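Tonb-dependent siderophore receptor (Acinetobacter baumannii, PDB 5FR8) probably mediates the first step of iron uptake across the outer membrane by binding ferric siderophores, possibly ferric enterobactin with micromolar affinity. Local coordinates at residues M292-Y297 against Q315-H320; R346-R351 against E376-D381; T372-D377 against E409-S414. One frame throughout, in Å; residues are numbered along the deposited sequence.

Contact 1: residues M292-Y297 against Q315-H320; sequences MYRDSY and QYDKTH
Arg294 and Asp317 meet through a salt bridge in which NH1 and NH2 of the arginine share one carboxylate oxygen, NH2 lying 2.6 Å from OD2 of Asp317. That oxygen sits at the guanidinium edge, but the guanidinium and carboxylate planes are 68° apart, and both N-H...O bonds are bent and weak. The other oxygen, OD1, is gripped from opposite faces of its plane: OG of Ser296 donates from 2.6 Å, and NE2 of Gln315, on the aspartate's own strand, donates to OD1 of Asp317 from 3.0 Å. CG of Asp317, anti to its carbonyl carbon (chi1 -82°), leans toward strand 292-297. On the other face of the sheet the Tyr297 and Tyr316 side chains lie side by side, CD1 of Tyr297 being 4.1 Å from CD2 of Tyr316. Backbone bonds at Tyr293-His320, Asp295-Lys318 and Tyr297-Tyr316 hold these antiparallel strands of a barrel hairpin in register. Beyond, plug residue Trp126 forms a cation-pi contact with Arg294, Ser106 of the plug bonds to OG1 of Thr319, and Tyr316 OH reaches Glu348 on the next strand. With donors at both oxygens, Asp317 is probably kept ionised, its charge offset by Arg294 on the face meeting the plug.

Contact 2: residues R346-R351 against E376-D381; sequences RLETLR and EDRFKD
Glu376 and Leu350 form an antiparallel hydrogen-bonded pair, N of each 2.9 Å from O of the other, in a beta hairpin of the TonB-dependent receptor barrel, strands 343-361 and 365-380. The glutamate chain runs out fully extended, and its OE2 makes a long, weak ion pair with NE of Arg378 in the same strand. Asp377 points to the other face, beside Thr349: OG1 of Thr349 donates to OD1 of Asp377 across 2.6 Å, approaching on the anti side of the carboxylate and 34° out of its plane. The threonine hydroxyl stands anti to its own carbonyl carbon (chi1 -60°), which directs it at the aspartate, and Asn105 of the plug bonds the same OG1. At Arg378 the backbone is paired again, N of Arg378 to O of Glu348 at 2.8 Å, with the return bond from Glu348 N to Arg378 O. Phe379, on the Asp377 face, is buried against Leu347: CD1 of Phe379 lies 3.7 Å from CB of Leu347, with CD1 of Leu347 close by, while CA of the leucine is in plane at the ring edge. Met474 of helix 474-477 also touches the Phe379 side chain, and Leu347 meets plug residues Asn108 and Ser109. Lys380 closes the ladder with two backbone bonds to Arg346. On the face it shares with Arg346, NH2 of the arginine rests 3.7 Å from CB of Lys380, while the lysine NZ is led away, 5.1 Å from NH2 of Arg346.

Contact 3: residues T372-D377 against E409-S414; sequences TEWVED and ESRIAS
Trp374 and Arg411 lie side by side, pointing the same way, with the indole and guanidinium planes 39° apart. It is the aliphatic part of the arginine that touches the ring: CD of Arg411 is 3.6 Å from CH2 of Trp374, approaching obliquely, and Ala413 comes in obliquely as well, its CB 4.0 Å from CE3 of Trp374. OE1 of Glu376 lies in plane at the indole edge. CH2 of Trp374 is in turn near the plane of the guanidinium, at its edge, as is CB of Glu409. The Glu376 side chain runs beside that of Arg411, CG of Glu376 3.7 Å from CG of Arg411, but the Arg411 guanidinium makes a salt bridge within its own strand, NH1 of Arg411 to OE1 of Glu409 at 2.9 Å. This probably eases the closeness of two like charges, OE2 of Glu376 and OE1 of Glu409, 3.6 Å apart. The strands 365-380 and 407-422 are neighbouring antiparallel strands of the transmembrane beta-barrel, joined by backbone bonds at Glu373-Ser414, Val375-Ile412 and Asp377-Ser410. On the face opposite Trp374, CG1 of Val375 packs 3.5 Å from CB of Ile412; chi1 of 63° sets that CG1 between the valine's backbone N and carbonyl carbon, on the side of Ile412. Ile412 also touches Ser148 of the plug. On the same face, OG of Ser414 bonds Asp436, and Glu373 bridges Arg351 and Arg434, all on adjoining barrel strands.

How the contacts relate
Contact 1 closes before contact 2 opens, while contact 3 begins on the strand where contact 2 ends; they follow one another round the barrel wall, through antiparallel strands 290-305, 308-323, 343-361, 365-380 and 407-422. Centres of contacts 1 and 2 are about 9 Å apart, those of contacts 2 and 3 about 11 Å, and those of contacts 1 and 3 about 17 Å, with nearest atoms about 7 Å apart. Contact 2 links its neighbours: 315-320 bonds to 346-351, and strand 365-380 serves contacts 2 and 3, which share Glu376 and Asp377. Contacts 1 and 2 each join a hairpin, contact 3 consecutive hairpins. Together they form one continuous patch of barrel wall beside the plug.

Contact 1: residues M292-Y297 against Q315-H320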
loop_
_atom_site.group_PDB
_atom_site.type_symbol
_atom_site.label_atom_id
_atom_site.label_comp_id
_atom_site.label_asym_id
_atom_site.label_seq_id
_atom_site.Cartn_x
_atom_site.Cartn_y
_atom_site.Cartn_z
ATOM N N MET A 292 15.069 5.423 -4.310
ATOM C CA MET A 292 14.526 4.099 -4.135
ATOM C C MET A 292 14.843 3.358 -5.426
ATOM O O MET A 292 14.447 3.817 -6.495
ATOM C CB MET A 292 12.992 4.216 -3.919
ATOM C CG MET A 292 12.366 3.237 -2.913
ATOM S SD MET A 292 13.039 3.318 -1.217
ATOM C CE MET A 292 13.094 5.092 -1.144
ATOM N N TYR A 293 15.586 2.252 -5.349
ATOM C CA TYR A 293 15.912 1.451 -6.550
ATOM C C TYR A 293 15.231 0.099 -6.472
ATOM O O TYR A 293 15.219 -0.511 -5.418
ATOM C CB TYR A 293 17.392 1.177 -6.657
ATOM C CG TYR A 293 18.257 2.375 -6.723
ATOM C CD1 TYR A 293 18.554 3.098 -5.581
ATOM C CD2 TYR A 293 18.834 2.765 -7.931
ATOM C CE1 TYR A 293 19.388 4.220 -5.636
ATOM C CE2 TYR A 293 19.648 3.874 -8.002
ATOM C CZ TYR A 293 19.922 4.596 -6.846
ATOM O OH TYR A 293 20.739 5.690 -6.909
ATOM N N ARG A 294 14.680 -0.378 -7.582
ATOM C CA ARG A 294 14.073 -1.676 -7.579
ATOM C C ARG A 294 14.369 -2.457 -8.846
ATOM O O ARG A 294 14.056 -2.017 -9.941
ATOM C CB ARG A 294 12.590 -1.512 -7.454
ATOM C CG ARG A 294 11.860 -2.790 -7.129
ATOM C CD ARG A 294 10.366 -2.595 -7.185
ATOM N NE ARG A 294 9.742 -3.770 -7.779
ATOM C CZ ARG A 294 9.577 -4.917 -7.139
ATOM N NH1 ARG A 294 9.994 -5.035 -5.874
ATOM N NH2 ARG A 294 9.003 -5.937 -7.779
ATOM N N ASP A 295 14.957 -3.630 -8.692
ATOM C CA ASP A 295 15.194 -4.539 -9.816
ATOM C C ASP A 295 14.453 -5.860 -9.584
ATOM O O ASP A 295 14.376 -6.335 -8.464
ATOM C CB ASP A 295 16.693 -4.809 -9.953
ATOM C CG ASP A 295 17.475 -3.589 -10.467
ATOM O OD1 ASP A 295 16.863 -2.540 -10.676
ATOM O OD2 ASP A 295 18.692 -3.658 -10.658
ATOM N N SER A 296 13.908 -6.451 -10.636
ATOM C CA SER A 296 13.032 -7.608 -10.490
ATOM C C SER A 296 13.170 -8.532 -11.672
ATOM O O SER A 296 13.116 -8.092 -12.819
ATOM C CB SER A 296 11.570 -7.150 -10.393
ATOM O OG SER A 296 10.738 -8.109 -9.738
ATOM N N TYR A 297 13.319 -9.820 -11.395
ATOM C CA TYR A 297 13.375 -10.842 -12.452
ATOM C C TYR A 297 12.381 -11.950 -12.122
ATOM O O TYR A 297 12.355 -12.447 -11.010
ATOM C CB TYR A 297 14.752 -11.462 -12.551
ATOM C CG TYR A 297 15.864 -10.469 -12.594
ATOM C CD1 TYR A 297 16.091 -9.627 -11.512
ATOM C CD2 TYR A 297 16.721 -10.394 -13.690
ATOM C CE1 TYR A 297 17.117 -8.718 -11.531
ATOM C CE2 TYR A 297 17.752 -9.470 -13.714
ATOM C CZ TYR A 297 17.942 -8.636 -12.626
ATOM O OH TYR A 297 18.930 -7.689 -12.592
ATOM N N GLN A 315 10.942 -15.917 -8.805
ATOM C CA GLN A 315 11.240 -14.485 -8.873
ATOM C C GLN A 315 12.286 -14.035 -7.837
ATOM O O GLN A 315 12.364 -14.562 -6.725
ATOM C CB GLN A 315 9.969 -13.630 -8.804
ATOM C CG GLN A 315 9.407 -13.394 -7.419
ATOM C CD GLN A 315 8.367 -12.276 -7.398
ATOM O OE1 GLN A 315 7.192 -12.505 -7.066
ATOM N NE2 GLN A 315 8.799 -11.052 -7.700
ATOM N N TYR A 316 13.082 -13.050 -8.247
ATOM C CA TYR A 316 14.154 -12.448 -7.442
ATOM C C TYR A 316 13.982 -10.921 -7.519
ATOM O O TYR A 316 13.871 -10.345 -8.604
ATOM C CB TYR A 316 15.531 -12.901 -7.978
ATOM C CG TYR A 316 16.720 -12.214 -7.353
ATOM C CD1 TYR A 316 17.043 -12.420 -6.023
ATOM C CD2 TYR A 316 17.529 -11.363 -8.104
ATOM C CE1 TYR A 316 18.120 -11.775 -5.441
ATOM C CE2 TYR A 316 18.609 -10.723 -7.536
ATOM C CZ TYR A 316 18.895 -10.930 -6.204
ATOM O OH TYR A 316 19.968 -10.280 -5.620
ATOM N N ASP A 317 13.908 -10.279 -6.360
ATOM C CA ASP A 317 13.721 -8.822 -6.269
ATOM C C ASP A 317 14.826 -8.194 -5.453
ATOM O O ASP A 317 15.201 -8.701 -4.398
ATOM C CB ASP A 317 12.383 -8.481 -5.621
ATOM C CG ASP A 317 11.233 -8.531 -6.606
ATOM O OD1 ASP A 317 11.291 -9.353 -7.551
ATOM O OD2 ASP A 317 10.272 -7.755 -6.439
ATOM N N LYS A 318 15.354 -7.086 -5.953
ATOM C CA LYS A 318 16.451 -6.370 -5.292
ATOM C C LYS A 318 16.085 -4.882 -5.103
ATOM O O LYS A 318 15.858 -4.148 -6.065
ATOM C CB LYS A 318 17.734 -6.506 -6.119
ATOM C CG LYS A 318 19.008 -6.356 -5.305
ATOM C CD LYS A 318 20.259 -6.433 -6.165
ATOM C CE LYS A 318 21.504 -6.267 -5.303
ATOM N NZ LYS A 318 22.754 -6.384 -6.102
ATOM N N THR A 319 16.039 -4.444 -3.857
ATOM C CA THR A 319 15.655 -3.100 -3.585
ATOM C C THR A 319 16.708 -2.422 -2.775
ATOM O O THR A 319 17.171 -2.985 -1.787
ATOM C CB THR A 319 14.373 -3.064 -2.784
ATOM O OG1 THR A 319 13.324 -3.649 -3.554
ATOM C CG2 THR A 319 13.999 -1.677 -2.492
ATOM N N HIS A 320 17.113 -1.227 -3.219
ATOM C CA HIS A 320 18.002 -0.353 -2.447
ATOM C C HIS A 320 17.255 0.883 -2.010
ATOM O O HIS A 320 16.457 1.432 -2.772
ATOM C CB HIS A 320 19.217 0.094 -3.263
ATOM C CG HIS A 320 20.191 -0.997 -3.531
ATOM N ND1 HIS A 320 20.183 -1.728 -4.694
ATOM C CD2 HIS A 320 21.200 -1.495 -2.781
ATOM C CE1 HIS A 320 21.151 -2.626 -4.654
ATOM N NE2 HIS A 320 21.784 -2.502 -3.503
#

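Contact 2: residues R346-R351 against E376-D381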
loop_
_atom_site.group_PDB
_atom_site.type_symbol
_atom_site.label_atom_id
_atom_site.label_comp_id
_atom_site.label_asym_id
_atom_site.label_seq_id
_atom_site.Cartn_x
_atom_site.Cartn_y
_atom_site.Cartn_z
ATOM N N ARG A 346 19.678 -2.495 1.804
ATOM C CA ARG A 346 19.609 -3.439 0.701
ATOM C C ARG A 346 18.654 -4.587 1.045
ATOM O O ARG A 346 18.874 -5.280 2.022
ATOM C CB ARG A 346 21.028 -3.945 0.357
ATOM C CG ARG A 346 21.088 -4.742 -0.944
ATOM C CD ARG A 346 22.420 -5.430 -1.266
ATOM N NE ARG A 346 23.090 -6.008 -0.101
ATOM C CZ ARG A 346 22.701 -7.114 0.547
ATOM N NH1 ARG A 346 21.631 -7.821 0.173
ATOM N NH2 ARG A 346 23.396 -7.515 1.601
ATOM N N LEU A 347 17.601 -4.778 0.250
ATOM C CA LEU A 347 16.631 -5.853 0.497
ATOM C C LEU A 347 16.466 -6.776 -0.697
ATOM O O LEU A 347 16.018 -6.372 -1.776
ATOM C CB LEU A 347 15.267 -5.290 0.816
ATOM C CG LEU A 347 14.135 -6.302 1.088
ATOM C CD1 LEU A 347 14.474 -7.256 2.220
ATOM C CD2 LEU A 347 12.871 -5.543 1.403
ATOM N N GLU A 348 16.824 -8.030 -0.489
ATOM C CA GLU A 348 16.742 -9.016 -1.531
ATOM C C GLU A 348 15.669 -9.997 -1.142
ATOM O O GLU A 348 15.625 -10.460 0.016
ATOM C CB GLU A 348 18.043 -9.787 -1.685
ATOM C CG GLU A 348 19.201 -8.971 -2.149
ATOM C CD GLU A 348 20.486 -9.789 -2.209
ATOM O OE1 GLU A 348 20.550 -10.743 -3.006
ATOM O OE2 GLU A 348 21.424 -9.463 -1.450
ATOM N N THR A 349 14.836 -10.326 -2.124
ATOM C CA THR A 349 13.841 -11.337 -1.967
ATOM C C THR A 349 13.962 -12.396 -3.092
ATOM O O THR A 349 13.993 -12.091 -4.292
ATOM C CB THR A 349 12.458 -10.705 -1.998
ATOM O OG1 THR A 349 12.332 -9.742 -0.926
ATOM C CG2 THR A 349 11.388 -11.775 -1.886
ATOM N N LEU A 350 14.031 -13.654 -2.675
ATOM C CA LEU A 350 13.934 -14.756 -3.607
ATOM C C LEU A 350 12.627 -15.466 -3.300
ATOM O O LEU A 350 12.308 -15.696 -2.132
ATOM C CB LEU A 350 15.148 -15.686 -3.465
ATOM C CG LEU A 350 15.182 -16.929 -4.356
ATOM C CD1 LEU A 350 15.166 -16.588 -5.845
ATOM C CD2 LEU A 350 16.396 -17.775 -4.018
ATOM N N ARG A 351 11.849 -15.779 -4.326
ATOM C CA ARG A 351 10.561 -16.416 -4.087
ATOM C C ARG A 351 10.245 -17.480 -5.126
ATOM O O ARG A 351 10.477 -17.292 -6.325
ATOM C CB ARG A 351 9.449 -15.376 -4.070
ATOM C CG ARG A 351 8.047 -15.971 -3.933
ATOM C CD ARG A 351 6.976 -14.926 -4.179
ATOM N NE ARG A 351 7.184 -13.792 -3.278
ATOM C CZ ARG A 351 6.518 -13.597 -2.141
ATOM N NH1 ARG A 351 5.574 -14.452 -1.756
ATOM N NH2 ARG A 351 6.793 -12.537 -1.396
ATOM N N GLU A 376 12.324 -16.276 0.675
ATOM C CA GLU A 376 13.363 -15.848 1.592
ATOM C C GLU A 376 13.693 -14.383 1.357
ATOM O O GLU A 376 13.835 -13.940 0.211
ATOM C CB GLU A 376 14.601 -16.698 1.416
ATOM C CG GLU A 376 15.770 -16.350 2.332
ATOM C CD GLU A 376 16.943 -17.318 2.157
ATOM O OE1 GLU A 376 16.674 -18.514 1.893
ATOM O OE2 GLU A 376 18.130 -16.899 2.272
ATOM N N ASP A 377 13.823 -13.647 2.458
ATOM C CA ASP A 377 14.257 -12.251 2.425
ATOM C C ASP A 377 15.623 -12.063 3.111
ATOM O O ASP A 377 15.824 -12.579 4.223
ATOM C CB ASP A 377 13.245 -11.365 3.150
ATOM C CG ASP A 377 11.947 -11.207 2.393
ATOM O OD1 ASP A 377 11.970 -11.182 1.156
ATOM O OD2 ASP A 377 10.896 -11.087 3.038
ATOM N N ARG A 378 16.549 -11.335 2.456
ATOM C CA ARG A 378 17.777 -10.857 3.142
ATOM C C ARG A 378 17.855 -9.338 3.154
ATOM O O ARG A 378 17.625 -8.677 2.147
ATOM C CB ARG A 378 19.035 -11.430 2.515
ATOM C CG ARG A 378 19.022 -12.940 2.440
ATOM C CD ARG A 378 20.319 -13.506 2.975
ATOM N NE ARG A 378 20.714 -14.679 2.220
ATOM C CZ ARG A 378 21.210 -14.625 0.990
ATOM N NH1 ARG A 378 21.358 -13.453 0.375
ATOM N NH2 ARG A 378 21.554 -15.744 0.370
ATOM N N PHE A 379 18.179 -8.783 4.311
ATOM C CA PHE A 379 18.145 -7.341 4.493
ATOM C C PHE A 379 19.418 -6.874 5.179
ATOM O O PHE A 379 19.796 -7.405 6.202
ATOM C CB PHE A 379 16.934 -7.001 5.354
ATOM C CG PHE A 379 16.618 -5.528 5.440
ATOM C CD1 PHE A 379 16.514 -4.755 4.292
ATOM C CD2 PHE A 379 16.357 -4.936 6.669
ATOM C CE1 PHE A 379 16.185 -3.413 4.369
ATOM C CE2 PHE A 379 16.049 -3.587 6.751
ATOM C CZ PHE A 379 15.967 -2.822 5.598
ATOM N N LYS A 380 20.090 -5.904 4.586
ATOM C CA LYS A 380 21.200 -5.183 5.242
ATOM C C LYS A 380 20.694 -3.769 5.585
ATOM O O LYS A 380 20.159 -3.061 4.696
ATOM C CB LYS A 380 22.455 -5.156 4.333
ATOM C CG LYS A 380 23.792 -4.890 5.040
ATOM C CD LYS A 380 24.986 -4.561 4.117
ATOM C CE LYS A 380 26.372 -4.926 4.712
ATOM N NZ LYS A 380 27.423 -5.291 3.686
ATOM N N ASP A 381 20.809 -3.396 6.870
ATOM C CA ASP A 381 20.543 -2.017 7.351
ATOM C C ASP A 381 21.483 -1.679 8.513
ATOM O O ASP A 381 21.319 -2.182 9.626
ATOM C CB ASP A 381 19.090 -1.846 7.790
ATOM C CG ASP A 381 18.749 -0.402 8.239
ATOM O OD1 ASP A 381 19.672 0.345 8.661
ATOM O OD2 ASP A 381 17.538 -0.033 8.186
#

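Contact 3: residues T372-D377 against E409-S414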
loop_
_atom_site.group_PDB
_atom_site.type_symbol
_atom_site.label_atom_id
_atom_site.label_comp_id
_atom_site.label_asym_id
_atom_site.label_seq_id
_atom_site.Cartn_x
_atom_site.Cartn_y
_atom_site.Cartn_z
ATOM N N THR A 372 2.411 -24.753 -3.613
ATOM C CA THR A 372 3.531 -24.535 -2.705
ATOM C C THR A 372 4.113 -23.174 -2.940
ATOM O O THR A 372 4.123 -22.687 -4.073
ATOM C CB THR A 372 4.680 -25.521 -2.955
ATOM O OG1 THR A 372 4.235 -26.847 -2.686
ATOM C CG2 THR A 372 5.868 -25.210 -2.045
ATOM N N GLU A 373 4.626 -22.576 -1.869
ATOM C CA GLU A 373 5.275 -21.276 -1.942
ATOM C C GLU A 373 6.485 -21.245 -1.001
ATOM O O GLU A 373 6.416 -21.748 0.123
ATOM C CB GLU A 373 4.282 -20.168 -1.572
ATOM C CG GLU A 373 4.772 -18.761 -1.872
ATOM C CD GLU A 373 3.694 -17.700 -1.631
ATOM O OE1 GLU A 373 2.479 -17.947 -1.917
ATOM O OE2 GLU A 373 4.076 -16.611 -1.154
ATOM N N TRP A 374 7.592 -20.680 -1.483
ATOM C CA TRP A 374 8.786 -20.473 -0.672
ATOM C C TRP A 374 9.262 -19.069 -0.907
ATOM O O TRP A 374 9.414 -18.653 -2.069
ATOM C CB TRP A 374 9.929 -21.416 -1.072
ATOM C CG TRP A 374 11.271 -20.985 -0.528
ATOM C CD1 TRP A 374 12.176 -20.138 -1.118
ATOM C CD2 TRP A 374 11.848 -21.372 0.724
ATOM N NE1 TRP A 374 13.284 -19.978 -0.305
ATOM C CE2 TRP A 374 13.104 -20.723 0.830
ATOM C CE3 TRP A 374 11.428 -22.210 1.770
ATOM C CZ2 TRP A 374 13.930 -20.881 1.936
ATOM C CZ3 TRP A 374 12.260 -22.379 2.871
ATOM C CH2 TRP A 374 13.489 -21.718 2.948
ATOM N N VAL A 375 9.509 -18.351 0.182
ATOM C CA VAL A 375 10.079 -17.013 0.073
ATOM C C VAL A 375 11.169 -16.770 1.121
ATOM O O VAL A 375 10.963 -17.026 2.308
ATOM C CB VAL A 375 8.988 -15.917 0.158
ATOM C CG1 VAL A 375 8.289 -15.927 1.503
ATOM C CG2 VAL A 375 9.612 -14.554 -0.066
ATOM N N GLU A 376 12.324 -16.276 0.675
ATOM C CA GLU A 376 13.363 -15.848 1.592
ATOM C C GLU A 376 13.693 -14.383 1.357
ATOM O O GLU A 376 13.835 -13.940 0.211
ATOM C CB GLU A 376 14.601 -16.698 1.416
ATOM C CG GLU A 376 15.770 -16.350 2.332
ATOM C CD GLU A 376 16.943 -17.318 2.157
ATOM O OE1 GLU A 376 16.674 -18.514 1.893
ATOM O OE2 GLU A 376 18.130 -16.899 2.272
ATOM N N ASP A 377 13.823 -13.647 2.458
ATOM C CA ASP A 377 14.257 -12.251 2.425
ATOM C C ASP A 377 15.623 -12.063 3.111
ATOM O O ASP A 377 15.824 -12.579 4.223
ATOM C CB ASP A 377 13.245 -11.365 3.150
ATOM C CG ASP A 377 11.947 -11.207 2.393
ATOM O OD1 ASP A 377 11.970 -11.182 1.156
ATOM O OD2 ASP A 377 10.896 -11.087 3.038
ATOM N N GLU A 409 17.328 -11.973 8.365
ATOM C CA GLU A 409 16.806 -13.049 7.489
ATOM C C GLU A 409 15.346 -13.306 7.789
ATOM O O GLU A 409 14.942 -13.235 8.948
ATOM C CB GLU A 409 17.538 -14.407 7.711
ATOM C CG GLU A 409 18.913 -14.510 7.081
ATOM C CD GLU A 409 19.183 -15.860 6.418
ATOM O OE1 GLU A 409 18.232 -16.470 5.882
ATOM O OE2 GLU A 409 20.354 -16.314 6.405
ATOM N N SER A 410 14.584 -13.684 6.761
ATOM C CA SER A 410 13.190 -14.149 6.926
ATOM C C SER A 410 12.877 -15.246 5.921
ATOM O O SER A 410 13.251 -15.154 4.751
ATOM C CB SER A 410 12.233 -12.993 6.711
ATOM O OG SER A 410 10.968 -13.319 7.167
ATOM N N ARG A 411 12.210 -16.300 6.374
ATOM C CA ARG A 411 11.830 -17.383 5.481
ATOM C C ARG A 411 10.402 -17.823 5.792
ATOM O O ARG A 411 10.024 -18.014 6.957
ATOM C CB ARG A 411 12.794 -18.555 5.601
ATOM C CG ARG A 411 14.177 -18.282 5.025
ATOM C CD ARG A 411 15.190 -19.421 5.217
ATOM N NE ARG A 411 15.334 -19.875 6.602
ATOM C CZ ARG A 411 15.854 -19.161 7.606
ATOM N NH1 ARG A 411 16.288 -17.901 7.428
ATOM N NH2 ARG A 411 15.923 -19.715 8.816
ATOM N N ILE A 412 9.607 -17.955 4.735
ATOM C CA ILE A 412 8.252 -18.458 4.843
ATOM C C ILE A 412 8.099 -19.595 3.880
ATOM O O ILE A 412 8.353 -19.427 2.690
ATOM C CB ILE A 412 7.185 -17.417 4.467
ATOM C CG1 ILE A 412 7.256 -16.199 5.399
ATOM C CG2 ILE A 412 5.801 -18.055 4.561
ATOM C CD1 ILE A 412 6.213 -15.140 5.130
ATOM N N ALA A 413 7.700 -20.747 4.402
ATOM C CA ALA A 413 7.357 -21.866 3.576
ATOM C C ALA A 413 5.869 -22.138 3.733
ATOM O O ALA A 413 5.352 -22.162 4.857
ATOM C CB ALA A 413 8.158 -23.073 3.985
ATOM N N SER A 414 5.184 -22.325 2.604
ATOM C CA SER A 414 3.725 -22.382 2.586
ATOM C C SER A 414 3.228 -23.465 1.657
ATOM O O SER A 414 3.840 -23.750 0.645
ATOM C CB SER A 414 3.155 -21.040 2.109
ATOM O OG SER A 414 3.828 -19.944 2.716
#